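Local atomic coordinates of cellulose 1,4-beta-cellobiosidase (Thermobifida fusca, PDB entry 4JJJ), a protein that probably hydrolyses 1,4-beta-glucosidic bonds of cellulose to release cellobiose, the part modelled being its glycoside hydrolase family 48 domain. Residues Tyr55-Glu60 with Glu78-Phe83; Asp128-Glu133 with Gln288-Ala293; Thr452-Asp457 with Glu526-Ala531. The protein carries 1 engineered substitution. All coordinates share one frame; numbering follows the deposited sequence.

Contact 1: Tyr55-Glu60 with Glu78-Phe83. With ZN (zinc ion), chain B.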
ATOM      1  N   TYR A  55       7.466  -0.022   7.501  1.00  4.82           N
ATOM      2  CA  TYR A  55       8.011  -1.164   8.165  1.00  4.66           C
ATOM      3  C   TYR A  55       9.365  -0.873   8.855  1.00  4.81           C
ATOM      4  O   TYR A  55       9.648  -1.416   9.907  1.00  5.30           O
ATOM      5  CB  TYR A  55       8.126  -2.368   7.214  1.00  4.97           C
ATOM      6  CG  TYR A  55       6.871  -3.169   7.113  1.00  4.61           C
ATOM      7  CD1 TYR A  55       6.642  -4.242   7.982  1.00  4.97           C
ATOM      8  CD2 TYR A  55       5.901  -2.892   6.146  1.00  4.75           C
ATOM      9  CE1 TYR A  55       5.494  -4.975   7.870  1.00  4.99           C
ATOM     10  CE2 TYR A  55       4.691  -3.637   6.072  1.00  4.52           C
ATOM     11  CZ  TYR A  55       4.501  -4.671   6.893  1.00  5.12           C
ATOM     12  OH  TYR A  55       3.385  -5.467   6.838  1.00  4.91           O
ATOM     13  N   TYR A  56      10.149   0.030   8.276  1.00  4.80           N
ATOM     14  CA  TYR A  56      11.411   0.466   8.867  1.00  5.31           C
ATOM     15  C   TYR A  56      11.112   1.149  10.188  1.00  5.22           C
ATOM     16  O   TYR A  56      11.713   0.852  11.222  1.00  5.31           O
ATOM     17  CB  TYR A  56      12.134   1.359   7.893  1.00  5.73           C
ATOM     18  CG  TYR A  56      13.479   1.948   8.291  1.00  4.98           C
ATOM     19  CD1 TYR A  56      14.255   1.455   9.343  1.00  5.34           C
ATOM     20  CD2 TYR A  56      13.951   3.080   7.574  1.00  5.29           C
ATOM     21  CE1 TYR A  56      15.492   2.075   9.663  1.00  5.21           C
ATOM     22  CE2 TYR A  56      15.153   3.701   7.888  1.00  5.14           C
ATOM     23  CZ  TYR A  56      15.840   3.184   8.962  1.00  5.50           C
ATOM     24  OH  TYR A  56      17.016   3.905   9.328  1.00  6.60           O
ATOM     25  N   LEU A  57      10.089   1.976  10.207  1.00  5.16           N
ATOM     26  CA  LEU A  57       9.615   2.611  11.474  1.00  5.32           C
ATOM     27  C   LEU A  57       9.281   1.510  12.443  1.00  5.33           C
ATOM     28  O   LEU A  57       9.644   1.548  13.646  1.00  5.75           O
ATOM     29  CB  LEU A  57       8.446   3.495  11.273  1.00  5.87           C
ATOM     30  CG  LEU A  57       8.672   4.692  10.385  1.00  6.02           C
ATOM     31  CD1 LEU A  57       7.368   5.433  10.184  1.00  6.53           C
ATOM     32  CD2 LEU A  57       9.742   5.663  10.968  1.00  6.68           C
ATOM     33  N   TRP A  58       8.459   0.520  12.005  1.00  5.09           N
ATOM     34  CA  TRP A  58       7.990  -0.526  12.885  1.00  5.22           C
ATOM     35  C   TRP A  58       9.151  -1.276  13.546  1.00  5.26           C
ATOM     36  O   TRP A  58       9.162  -1.570  14.777  1.00  5.49           O
ATOM     37  CB  TRP A  58       7.079  -1.514  12.167  1.00  5.39           C
ATOM     38  CG  TRP A  58       6.079  -2.220  12.958  1.00  6.05           C
ATOM     39  CD1 TRP A  58       5.897  -2.299  14.331  1.00  6.23           C
ATOM     40  CD2 TRP A  58       4.975  -2.956  12.377  1.00  7.22           C
ATOM     41  NE1 TRP A  58       4.778  -3.036  14.619  1.00  7.83           N
ATOM     42  CE2 TRP A  58       4.203  -3.476  13.433  1.00  7.88           C
ATOM     43  CE3 TRP A  58       4.629  -3.249  11.036  1.00  7.41           C
ATOM     44  CZ2 TRP A  58       3.053  -4.258  13.224  1.00  8.61           C
ATOM     45  CZ3 TRP A  58       3.462  -4.033  10.812  1.00  8.10           C
ATOM     46  CH2 TRP A  58       2.679  -4.502  11.901  1.00  8.55           C
ATOM     47  N   LEU A  59      10.214  -1.582  12.743  1.00  4.73           N
ATOM     48  CA  LEU A  59      11.334  -2.301  13.263  1.00  5.51           C
ATOM     49  C   LEU A  59      12.064  -1.488  14.324  1.00  5.58           C
ATOM     50  O   LEU A  59      12.426  -2.047  15.379  1.00  6.16           O
ATOM     51  CB  LEU A  59      12.291  -2.550  12.120  1.00  6.66           C
ATOM     52  CG  LEU A  59      13.549  -3.412  12.419  1.00  6.62           C
ATOM     53  CD1 LEU A  59      13.185  -4.865  12.600  1.00  7.01           C
ATOM     54  CD2 LEU A  59      14.567  -3.240  11.321  1.00  7.63           C
ATOM     55  N   GLU A  60      12.282  -0.211  14.051  1.00  5.59           N
ATOM     56  CA  GLU A  60      12.953   0.619  15.045  1.00  5.86           C
ATOM     57  C   GLU A  60      12.122   0.926  16.248  1.00  5.98           C
ATOM     58  O   GLU A  60      12.695   1.132  17.319  1.00  7.28           O
ATOM     59  CB  GLU A  60      13.519   1.904  14.363  1.00  6.06           C
ATOM     60  CG  GLU A  60      14.530   1.643  13.251  1.00  6.68           C
ATOM     61  CD  GLU A  60      15.812   0.995  13.624  1.00  7.16           C
ATOM     62  OE1 GLU A  60      15.898   0.334  14.715  1.00  6.32           O
ATOM     63  OE2 GLU A  60      16.716   1.090  12.765  1.00  7.57           O
ATOM     64  N   GLU A  78      13.691  10.645  10.118  0.70  7.66           N
ATOM     65  CA  GLU A  78      14.480  11.591   9.329  0.70  8.95           C
ATOM     66  C   GLU A  78      14.698  11.157   7.903  0.70  8.37           C
ATOM     67  O   GLU A  78      14.533  11.978   6.961  0.70  8.07           O
ATOM     68  CB  GLU A  78      15.846  11.818   9.999  0.70 10.82           C
ATOM     69  CG  GLU A  78      16.543  13.066   9.503  0.70 12.84           C
ATOM     70  CD  GLU A  78      17.905  13.315  10.173  0.70 15.28           C
ATOM     71  OE1 GLU A  78      18.729  14.089   9.614  0.70 16.63           O
ATOM     72  OE2 GLU A  78      18.178  12.633  11.139  0.70 16.14           O
ATOM     73  N   SER A  79      14.986   9.858   7.705  1.00  8.60           N
ATOM     74  CA  SER A  79      15.182   9.329   6.396  1.00  7.43           C
ATOM     75  C   SER A  79      13.914   9.498   5.542  1.00  7.18           C
ATOM     76  O   SER A  79      13.965   9.949   4.399  1.00  7.66           O
ATOM     77  CB  SER A  79      15.692   7.926   6.461  1.00  7.41           C
ATOM     78  OG  SER A  79      15.835   7.464   5.123  1.00  8.10           O
ATOM     79  N   MET A  80      12.753   9.066   6.078  0.50  7.27           N
ATOM     80  CA  MET A  80      11.422   9.282   5.442  0.50  7.36           C
ATOM     81  C   MET A  80      11.233  10.752   5.005  0.50  7.55           C
ATOM     82  O   MET A  80      10.861  11.081   3.856  0.50  7.03           O
ATOM     83  CB  MET A  80      10.300   8.791   6.393  0.50  7.13           C
ATOM     84  CG  MET A  80       8.866   8.633   5.799  0.50  7.16           C
ATOM     85  SD  MET A  80       7.707   8.085   7.100  0.50  7.34           S
ATOM     86  CE  MET A  80       8.998   7.195   7.966  0.50  6.01           C
ATOM     87  N   GLU A  81      11.445  11.701   5.934  1.00  8.37           N
ATOM     88  CA  GLU A  81      11.287  13.141   5.622  1.00  8.82           C
ATOM     89  C   GLU A  81      12.239  13.610   4.570  1.00  9.16           C
ATOM     90  O   GLU A  81      11.902  14.498   3.765  1.00  9.78           O
ATOM     91  CB  GLU A  81      11.406  13.979   6.918  1.00 10.27           C
ATOM     92  CG  GLU A  81      10.248  13.891   7.818  1.00 11.44           C
ATOM     93  CD  GLU A  81      10.330  14.819   9.006  1.00 14.60           C
ATOM     94  OE1 GLU A  81      11.514  15.109   9.342  1.00 17.91           O
ATOM     95  OE2 GLU A  81       9.290  15.209   9.548  1.00 12.35           O
ATOM     96  N   THR A  82      13.417  13.054   4.507  1.00  8.80           N
ATOM     97  CA  THR A  82      14.412  13.460   3.562  1.00  8.83           C
ATOM     98  C   THR A  82      14.210  12.955   2.159  1.00  8.74           C
ATOM     99  O   THR A  82      14.457  13.661   1.183  1.00  8.90           O
ATOM    100  CB  THR A  82      15.849  13.100   4.067  1.00  9.91           C
ATOM    101  OG1 THR A  82      16.046  13.658   5.363  1.00  9.46           O
ATOM    102  CG2 THR A  82      16.918  13.534   3.182  1.00 11.08           C
ATOM    103  N   PHE A  83      13.698  11.714   2.073  1.00  7.32           N
ATOM    104  CA  PHE A  83      13.774  10.988   0.814  1.00  6.80           C
ATOM    105  C   PHE A  83      12.433  10.638   0.167  1.00  6.80           C
ATOM    106  O   PHE A  83      12.415  10.309  -0.979  1.00  6.69           O
ATOM    107  CB  PHE A  83      14.664   9.754   0.880  1.00  7.84           C
ATOM    108  CG  PHE A  83      16.079  10.079   1.203  1.00  8.47           C
ATOM    109  CD1 PHE A  83      16.814  10.866   0.322  1.00 10.22           C
ATOM    110  CD2 PHE A  83      16.646   9.628   2.387  1.00  9.59           C
ATOM    111  CE1 PHE A  83      18.161  11.182   0.616  1.00 11.23           C
ATOM    112  CE2 PHE A  83      17.983   9.881   2.683  1.00 10.69           C
ATOM    113  CZ  PHE A  83      18.689  10.670   1.817  1.00 11.04           C
TER
HETATM  114 ZN    ZN B 732      12.383  15.536  11.261  0.50 52.88          ZN
HETATM  115  O   HOH W   1      13.054  16.705  12.983  0.50 24.49           O
HETATM  116  O   HOH W   2      13.898  14.276  11.031  0.50 21.03           O
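Met80 reaches across to Leu57, and its chain is worth following outward from the helix. CB starts toward the other segment, and CG lies anti to the backbone N (chi1 -167°). SD comes first into range, 4.1 Å from Leu57 CD1. There the chain bends, and CE turns into the fork of the leucine, where it meets CG, CD1 and CD2 together. The modelled approach of Met80 CE to Leu57 CD1 is 3.3 Å, tighter than normal carbon contact. As Met80 was built in two conformers, the exact fit is doubtful, although the pairing itself is plain: two apolar chains crossing at about a right angle. With an alanine here in place of Leu57 the fork is lost, and the methionine methyl would probably be left without its mate and set free to turn.

These residues sit on helices 50-67 and 71-83, consecutive, roughly antiparallel helices in a domain of (alpha/alpha)6 fold. Beside the methionine contact the edge of the Tyr56 ring comes up to Ser79, with CE2 4.5 Å from Ser79 CB. The serine hydroxyl is engaged elsewhere, hydrogen-bonding Leu28 O. Leu57 also packs on Ala229 and Val232 of helix 223-242.

On the exposed side of helix 71-83, Thr82 OG1 bonds back to Glu78 O at 2.8 Å from well above the carbonyl plane, sharing that oxygen with Thr82 N. Glu81, extended beyond CG, binds zinc through OE1 at 2.1 Å; two waters and Lys255 are further ligands, while Tyr144 OH holds OE2.

Contact 2: Asp128-Glu133 with Gln288-Ala293; sequences DPLAQE and QGKDSA
The ring of Pro129 presses on the backbone of Gly289: CG lies 3.3 Å from Gly289 O, and Pro129 CB is next closest to the same oxygen at 3.6 Å. The aliphatic run of Lys290 comes alongside, its CE 4.3 Å from Pro129 CB and equally far from Leu130 CD2, so one methylene touches two neighbouring side chains. No hydrogen bond joins the segments.

In the family 48 catalytic domain this pairs an Asx turn leading into helix 131-138 with a turn inside the long loop between helix 250-263 and strand 302-306. In the first, Asp128 OD1 takes Leu130 N at 2.7 Å almost head-on, which makes the Asx turn, and Ala131 N at 3.1 Å from 45° above the carboxylate plane, which extends it to an Asx motif. Its other oxygen is gripped by Tyr97 OH and Tyr265 OH. In the second, Asp291 OD1 accepts from Gln288 N at 3.0 Å while Asp291 N returns to Gln288 O, the two bonds bracketing Lys290 and Gly289, the latter at positive phi (64°).

Further out, Lys290 NZ pairs with Asp351 and bonds Thr347 OG1. Glu133, modelled in two conformers, salt-bridges Arg264; its OE1 is not in contact with Lys290 NZ.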
ATOM      1  N   ASP A 128     -12.779  20.773  -2.288  1.00 10.48           N
ATOM      2  CA  ASP A 128     -11.929  20.142  -1.293  1.00  9.11           C
ATOM      3  C   ASP A 128     -12.012  20.846   0.024  1.00  9.09           C
ATOM      4  O   ASP A 128     -11.562  22.007   0.103  1.00  9.77           O
ATOM      5  CB  ASP A 128     -10.458  20.265  -1.844  1.00  8.24           C
ATOM      6  CG  ASP A 128      -9.351  19.885  -0.841  1.00  8.46           C
ATOM      7  OD1 ASP A 128      -9.559  19.609   0.341  1.00  8.59           O
ATOM      8  OD2 ASP A 128      -8.147  19.999  -1.300  1.00  9.30           O
ATOM      9  N   PRO A 129     -12.490  20.153   1.092  1.00  8.85           N
ATOM     10  CA  PRO A 129     -12.749  20.784   2.390  1.00  9.25           C
ATOM     11  C   PRO A 129     -11.611  20.643   3.353  1.00  9.92           C
ATOM     12  O   PRO A 129     -11.737  21.069   4.484  1.00 10.68           O
ATOM     13  CB  PRO A 129     -13.967  20.018   2.918  1.00  9.89           C
ATOM     14  CG  PRO A 129     -13.710  18.644   2.413  1.00  9.73           C
ATOM     15  CD  PRO A 129     -13.069  18.783   1.038  1.00  9.40           C
ATOM     16  N   LEU A 130     -10.482  20.088   2.880  1.00  9.02           N
ATOM     17  CA  LEU A 130      -9.345  19.896   3.733  1.00  8.50           C
ATOM     18  C   LEU A 130      -8.238  20.928   3.539  1.00  8.66           C
ATOM     19  O   LEU A 130      -7.551  21.277   4.486  1.00  9.57           O
ATOM     20  CB  LEU A 130      -8.641  18.544   3.483  1.00  8.08           C
ATOM     21  CG  LEU A 130      -9.534  17.312   3.737  1.00  7.73           C
ATOM     22  CD1 LEU A 130      -8.686  16.120   3.348  1.00  8.68           C
ATOM     23  CD2 LEU A 130     -10.152  17.253   5.134  1.00  7.84           C
ATOM     24  N   ALA A 131      -8.035  21.401   2.311  1.00  9.39           N
ATOM     25  CA  ALA A 131      -6.792  22.108   1.990  1.00  9.24           C
ATOM     26  C   ALA A 131      -6.532  23.389   2.839  1.00 11.09           C
ATOM     27  O   ALA A 131      -5.451  23.627   3.342  1.00 10.89           O
ATOM     28  CB  ALA A 131      -6.812  22.463   0.525  1.00  9.30           C
ATOM     29  N   GLN A 132      -7.562  24.216   2.913  0.50 10.48           N
ATOM     30  CA  GLN A 132      -7.436  25.502   3.570  0.50 13.56           C
ATOM     31  C   GLN A 132      -7.193  25.257   5.059  0.50 11.07           C
ATOM     32  O   GLN A 132      -6.348  25.906   5.651  0.50 11.78           O
ATOM     33  CB  GLN A 132      -8.689  26.367   3.297  0.50 15.22           C
ATOM     34  CG  GLN A 132      -9.014  27.427   4.371  0.50 20.37           C
ATOM     35  CD  GLN A 132     -10.192  28.293   3.918  0.50 23.55           C
ATOM     36  OE1 GLN A 132     -10.830  27.999   2.888  0.50 24.71           O
ATOM     37  NE2 GLN A 132     -10.458  29.388   4.643  0.50 29.45           N
ATOM     38  N   GLU A 133      -7.881  24.247   5.625  0.50 10.92           N
ATOM     39  CA  GLU A 133      -7.695  23.908   7.025  0.50  9.82           C
ATOM     40  C   GLU A 133      -6.298  23.372   7.339  0.50 10.32           C
ATOM     41  O   GLU A 133      -5.659  23.679   8.379  0.50 10.15           O
ATOM     42  CB  GLU A 133      -8.731  22.849   7.470  0.50 10.14           C
ATOM     43  CG  GLU A 133      -8.402  22.206   8.784  0.50  8.96           C
ATOM     44  CD  GLU A 133      -9.482  21.185   9.159  0.50  8.54           C
ATOM     45  OE1 GLU A 133      -9.546  20.262   8.393  0.50  6.82           O
ATOM     46  OE2 GLU A 133     -10.199  21.342  10.193  0.50  7.84           O
ATOM     47  N   GLN A 288     -19.945  19.358  -1.427  1.00 14.21           N
ATOM     48  CA  GLN A 288     -19.845  20.546  -0.616  1.00 17.97           C
ATOM     49  C   GLN A 288     -19.494  20.043   0.777  1.00 16.60           C
ATOM     50  O   GLN A 288     -20.102  19.070   1.298  1.00 14.91           O
ATOM     51  CB  GLN A 288     -21.230  21.227  -0.571  1.00 23.50           C
ATOM     52  CG  GLN A 288     -21.899  21.298  -1.947  1.00 27.69           C
ATOM     53  CD  GLN A 288     -23.393  21.592  -1.931  1.00 32.96           C
ATOM     54  OE1 GLN A 288     -24.230  20.788  -2.378  1.00 35.11           O
ATOM     55  NE2 GLN A 288     -23.737  22.747  -1.392  1.00 39.61           N
ATOM     56  N   GLY A 289     -18.488  20.647   1.349  1.00 14.71           N
ATOM     57  CA  GLY A 289     -18.126  20.316   2.734  1.00 14.46           C
ATOM     58  C   GLY A 289     -17.689  18.856   2.765  1.00 13.47           C
ATOM     59  O   GLY A 289     -16.987  18.388   1.840  1.00 13.49           O
ATOM     60  N   LYS A 290     -18.142  18.109   3.774  1.00 11.83           N
ATOM     61  CA  LYS A 290     -17.752  16.724   3.843  1.00 12.80           C
ATOM     62  C   LYS A 290     -18.718  15.740   3.243  1.00 10.65           C
ATOM     63  O   LYS A 290     -18.603  14.552   3.556  1.00  9.75           O
ATOM     64  CB  LYS A 290     -17.511  16.340   5.322  1.00 14.57           C
ATOM     65  CG  LYS A 290     -16.632  17.280   6.204  1.00 18.25           C
ATOM     66  CD  LYS A 290     -15.228  16.876   6.160  1.00 16.50           C
ATOM     67  CE  LYS A 290     -14.132  17.855   6.664  1.00 14.38           C
ATOM     68  NZ  LYS A 290     -14.083  17.822   8.172  1.00 14.79           N
ATOM     69  N   ASP A 291     -19.618  16.137   2.358  1.00 10.83           N
ATOM     70  CA  ASP A 291     -20.523  15.159   1.810  1.00 10.95           C
ATOM     71  C   ASP A 291     -19.862  14.248   0.743  1.00  9.76           C
ATOM     72  O   ASP A 291     -20.430  13.249   0.337  1.00 10.87           O
ATOM     73  CB  ASP A 291     -21.830  15.752   1.292  1.00 14.05           C
ATOM     74  CG  ASP A 291     -21.691  16.573   0.105  1.00 16.74           C
ATOM     75  OD1 ASP A 291     -20.647  16.624  -0.554  1.00 18.09           O
ATOM     76  OD2 ASP A 291     -22.738  17.312  -0.203  1.00 23.50           O
ATOM     77  N   SER A 292     -18.622  14.615   0.379  1.00  8.90           N
ATOM     78  CA  SER A 292     -17.761  13.839  -0.512  1.00  7.90           C
ATOM     79  C   SER A 292     -16.845  12.870   0.301  1.00  8.27           C
ATOM     80  O   SER A 292     -16.017  12.198  -0.318  1.00  8.18           O
ATOM     81  CB  SER A 292     -16.878  14.735  -1.369  1.00  8.08           C
ATOM     82  OG  SER A 292     -16.142  15.650  -0.574  1.00  9.15           O
ATOM     83  N   ALA A 293     -17.004  12.810   1.627  1.00  7.53           N
ATOM     84  CA  ALA A 293     -16.241  11.852   2.414  1.00  7.70           C
ATOM     85  C   ALA A 293     -16.931  10.529   2.569  1.00  7.23           C
ATOM     86  O   ALA A 293     -18.049  10.476   3.057  1.00  9.30           O
ATOM     87  CB  ALA A 293     -15.901  12.455   3.754  1.00  8.05           C
TER

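Contact 3: Thr452-Asp457 with Glu526-Ala531. With ZN (zinc ion), chain S; NA (sodium ion), chain J.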
ATOM      1  N   THR A 452      -4.671 -23.352   7.963  1.00  8.14           N
ATOM      2  CA  THR A 452      -3.260 -23.247   8.294  1.00  8.12           C
ATOM      3  C   THR A 452      -2.737 -24.583   8.776  1.00  8.48           C
ATOM      4  O   THR A 452      -3.415 -25.259   9.587  1.00  9.69           O
ATOM      5  CB  THR A 452      -3.089 -22.158   9.405  1.00  8.58           C
ATOM      6  OG1 THR A 452      -3.513 -20.885   8.904  1.00  8.63           O
ATOM      7  CG2 THR A 452      -1.657 -22.007   9.800  1.00  8.14           C
ATOM      8  N   ASP A 453      -1.529 -24.947   8.343  1.00  9.07           N
ATOM      9  CA  ASP A 453      -0.862 -26.190   8.778  1.00  9.77           C
ATOM     10  C   ASP A 453       0.485 -25.893   9.283  1.00  9.73           C
ATOM     11  O   ASP A 453       1.330 -25.467   8.517  1.00 10.76           O
ATOM     12  CB  ASP A 453      -0.780 -27.182   7.622  1.00 11.30           C
ATOM     13  CG  ASP A 453      -0.179 -28.547   8.050  1.00 16.29           C
ATOM     14  OD1 ASP A 453       0.234 -28.739   9.205  1.00 13.29           O
ATOM     15  OD2 ASP A 453      -0.151 -29.347   7.070  1.00 20.97           O
ATOM     16  N   VAL A 454       0.675 -25.984  10.620  1.00 10.62           N
ATOM     17  CA  VAL A 454       1.952 -25.573  11.196  1.00 10.05           C
ATOM     18  C   VAL A 454       2.994 -26.709  11.088  1.00 10.11           C
ATOM     19  O   VAL A 454       4.088 -26.548  11.475  1.00 10.63           O
ATOM     20  CB  VAL A 454       1.816 -25.041  12.671  1.00 11.39           C
ATOM     21  CG1 VAL A 454       0.765 -23.966  12.719  1.00 11.68           C
ATOM     22  CG2 VAL A 454       1.348 -26.154  13.635  1.00 11.34           C
ATOM     23  N   ASP A 455       2.531 -27.880  10.712  1.00 10.80           N
ATOM     24  CA  ASP A 455       3.414 -29.079  10.487  1.00 11.18           C
ATOM     25  C   ASP A 455       4.151 -29.375  11.768  1.00 13.47           C
ATOM     26  O   ASP A 455       5.382 -29.518  11.775  1.00 12.88           O
ATOM     27  CB  ASP A 455       4.377 -28.834   9.286  1.00 12.14           C
ATOM     28  CG  ASP A 455       5.150 -30.075   8.885  1.00 14.88           C
ATOM     29  OD1 ASP A 455       4.525 -31.174   9.042  1.00 14.95           O
ATOM     30  OD2 ASP A 455       6.346 -29.935   8.498  1.00 13.43           O
ATOM     31  N   ALA A 456       3.402 -29.438  12.893  1.00 14.45           N
ATOM     32  CA  ALA A 456       4.044 -29.468  14.178  1.00 16.23           C
ATOM     33  C   ALA A 456       4.871 -30.727  14.402  1.00 18.28           C
ATOM     34  O   ALA A 456       5.882 -30.618  15.068  1.00 20.57           O
ATOM     35  CB  ALA A 456       3.068 -29.430  15.294  1.00 16.24           C
ATOM     36  N   ASP A 457       4.413 -31.841  13.865  1.00 20.80           N
ATOM     37  CA  ASP A 457       5.138 -33.114  14.160  1.00 25.44           C
ATOM     38  C   ASP A 457       6.527 -33.097  13.485  1.00 25.77           C
ATOM     39  O   ASP A 457       7.366 -33.942  13.799  1.00 25.11           O
ATOM     40  CB  ASP A 457       4.344 -34.317  13.660  1.00 28.04           C
ATOM     41  CG  ASP A 457       3.018 -34.541  14.397  1.00 33.02           C
ATOM     42  OD1 ASP A 457       2.861 -34.169  15.609  1.00 37.02           O
ATOM     43  OD2 ASP A 457       2.090 -35.068  13.708  1.00 43.61           O
ATOM     44  N   GLU A 526       2.059 -20.242  17.929  1.00  9.91           N
ATOM     45  CA  GLU A 526       3.335 -20.738  18.432  1.00 11.30           C
ATOM     46  C   GLU A 526       3.963 -21.659  17.368  1.00  9.94           C
ATOM     47  O   GLU A 526       5.194 -21.619  17.169  1.00  9.52           O
ATOM     48  CB  GLU A 526       3.145 -21.553  19.704  1.00 12.45           C
ATOM     49  CG  GLU A 526       2.750 -20.751  20.924  1.00 14.31           C
ATOM     50  CD  GLU A 526       3.856 -19.924  21.597  1.00 14.34           C
ATOM     51  OE1 GLU A 526       4.877 -19.537  20.987  1.00 15.01           O
ATOM     52  OE2 GLU A 526       3.682 -19.667  22.829  1.00 13.85           O
ATOM     53  N   GLY A 527       3.146 -22.471  16.687  1.00  9.44           N
ATOM     54  CA  GLY A 527       3.630 -23.344  15.625  1.00  9.12           C
ATOM     55  C   GLY A 527       4.179 -22.601  14.426  1.00 10.07           C
ATOM     56  O   GLY A 527       5.167 -22.968  13.855  1.00  9.24           O
ATOM     57  N   LEU A 528       3.523 -21.475  14.095  1.00  8.94           N
ATOM     58  CA  LEU A 528       4.039 -20.571  13.055  1.00  8.23           C
ATOM     59  C   LEU A 528       5.382 -19.896  13.412  1.00  7.57           C
ATOM     60  O   LEU A 528       6.309 -19.840  12.592  1.00  8.70           O
ATOM     61  CB  LEU A 528       2.995 -19.523  12.693  1.00  8.78           C
ATOM     62  CG  LEU A 528       1.709 -20.083  12.058  1.00  9.00           C
ATOM     63  CD1 LEU A 528       0.727 -18.982  11.822  1.00 11.04           C
ATOM     64  CD2 LEU A 528       2.039 -20.867  10.766  1.00  8.78           C
ATOM     65  N   LEU A 529       5.561 -19.476  14.661  1.00  7.62           N
ATOM     66  CA  LEU A 529       6.814 -18.869  15.051  1.00  8.19           C
ATOM     67  C   LEU A 529       7.942 -19.934  15.035  1.00  9.00           C
ATOM     68  O   LEU A 529       9.031 -19.666  14.605  1.00 10.52           O
ATOM     69  CB  LEU A 529       6.704 -18.315  16.475  1.00  8.82           C
ATOM     70  CG  LEU A 529       5.764 -17.136  16.711  1.00  7.92           C
ATOM     71  CD1 LEU A 529       5.787 -16.736  18.197  1.00  8.02           C
ATOM     72  CD2 LEU A 529       6.077 -16.016  15.784  1.00  8.83           C
ATOM     73  N   ASP A 530       7.622 -21.162  15.435  1.00  9.05           N
ATOM     74  CA  ASP A 530       8.616 -22.219  15.361  1.00 10.30           C
ATOM     75  C   ASP A 530       9.016 -22.424  13.909  1.00  9.11           C
ATOM     76  O   ASP A 530      10.188 -22.682  13.614  1.00  9.71           O
ATOM     77  CB  ASP A 530       8.046 -23.533  15.868  1.00 11.97           C
ATOM     78  CG  ASP A 530       7.899 -23.611  17.355  1.00 17.75           C
ATOM     79  OD1 ASP A 530       8.534 -22.831  18.030  1.00 19.61           O
ATOM     80  OD2 ASP A 530       7.146 -24.503  17.837  1.00 23.80           O
ATOM     81  N   ALA A 531       8.011 -22.480  13.028  1.00  8.70           N
ATOM     82  CA  ALA A 531       8.233 -22.669  11.595  1.00  9.70           C
ATOM     83  C   ALA A 531       9.138 -21.617  11.023  1.00  9.64           C
ATOM     84  O   ALA A 531      10.069 -21.897  10.283  1.00  9.51           O
ATOM     85  CB  ALA A 531       6.882 -22.704  10.896  1.00  9.19           C
TER
HETATM   86 ZN    ZN S 718       5.261 -18.820  23.553  1.00 16.65          ZN
HETATM   87 NA    NA J 709       7.692 -22.983  20.259  1.00 27.91          NA
HETATM   88  O   HOH W   3       5.633 -25.669  13.650  1.00 13.30           O
HETATM   89  O   HOH W   4       6.695 -20.944  19.456  1.00 14.03           O
HETATM   90  O   HOH W   5       6.940 -19.998  23.499  1.00 28.97           O
HETATM   91  O   HOH W   6       6.904 -22.098  22.615  1.00 46.52           O
HETATM   92  O   HOH W   7       6.071 -24.000  20.295  1.00 50.03           O
HETATM   93  O   HOH W   8       8.280 -24.967  20.211  1.00 37.94           O
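Val454 lies with its CB over the backbone of Gly527, 3.8 Å from Gly527 C. CG1, anti to its own carbonyl carbon (chi1 -53°), points on to Leu528 and meets CD2 of that residue at 3.9 Å. CG2 stays over Gly527 CA. The valine and leucine side chains cross at about a right angle, and so do Thr452 and Leu528: Thr452 CG2 comes to 4.0 Å from Leu528 CD2, so a single leucine methyl receives two methyls of the loop. With Thr452 turned this way its OG1 faces back and bonds Ala448 O. Leu528 also rests on Leu505 and Val465.

The close approach depends on Gly527. A beta carbon there would point at the loop and run into Val454 CG2. The glycine backbone is bridged to the loop by one water, which donates to Val454 O at 2.8 Å and to Gly527 O at 2.7 Å. An Asx turn, Asp453 OD1 accepting from Asp455 N, holds Val454 at its middle.

Nearby on the same helix, two acidic groups bind cations. Both carboxylate oxygens of Asp530 reach the sodium, OD1 at 2.4 Å and OD2 more distantly; Glu526 OE2 binds zinc at 1.9 Å, with His633 as another ligand. A sodium-bound water also donates to Glu526 O and OE1, tying the two metal sites together. The whole is a loop lying across a glycine of helix 519-533, on the periphery of the (alpha/alpha)6 barrel, with surface metal sites beside it.

How the contacts relate
From the N terminus, contact 1 comes first and closes the shortest loop, the hairpin of helices 50-67 and 71-83. Contact 2 then opens at Asp128-Glu133 and closes only at Gln288-Ala293, tying the start of helix 131-138 to the loop between helix 250-263 and strand 302-306, with helix 223-242 inside its span. Contact 3 follows, joining the loop after helix 435-450 to helix 519-533. All three run in series: none nests in another and none crosses. Contact 1 lies nearest the chain centre, while contacts 2 and 3 are on opposite sides of it, their centres 48 Å apart. Nearest atoms of contacts 1 and 3 are about 12 Å apart, those of contacts 1 and 2 about 17 Å.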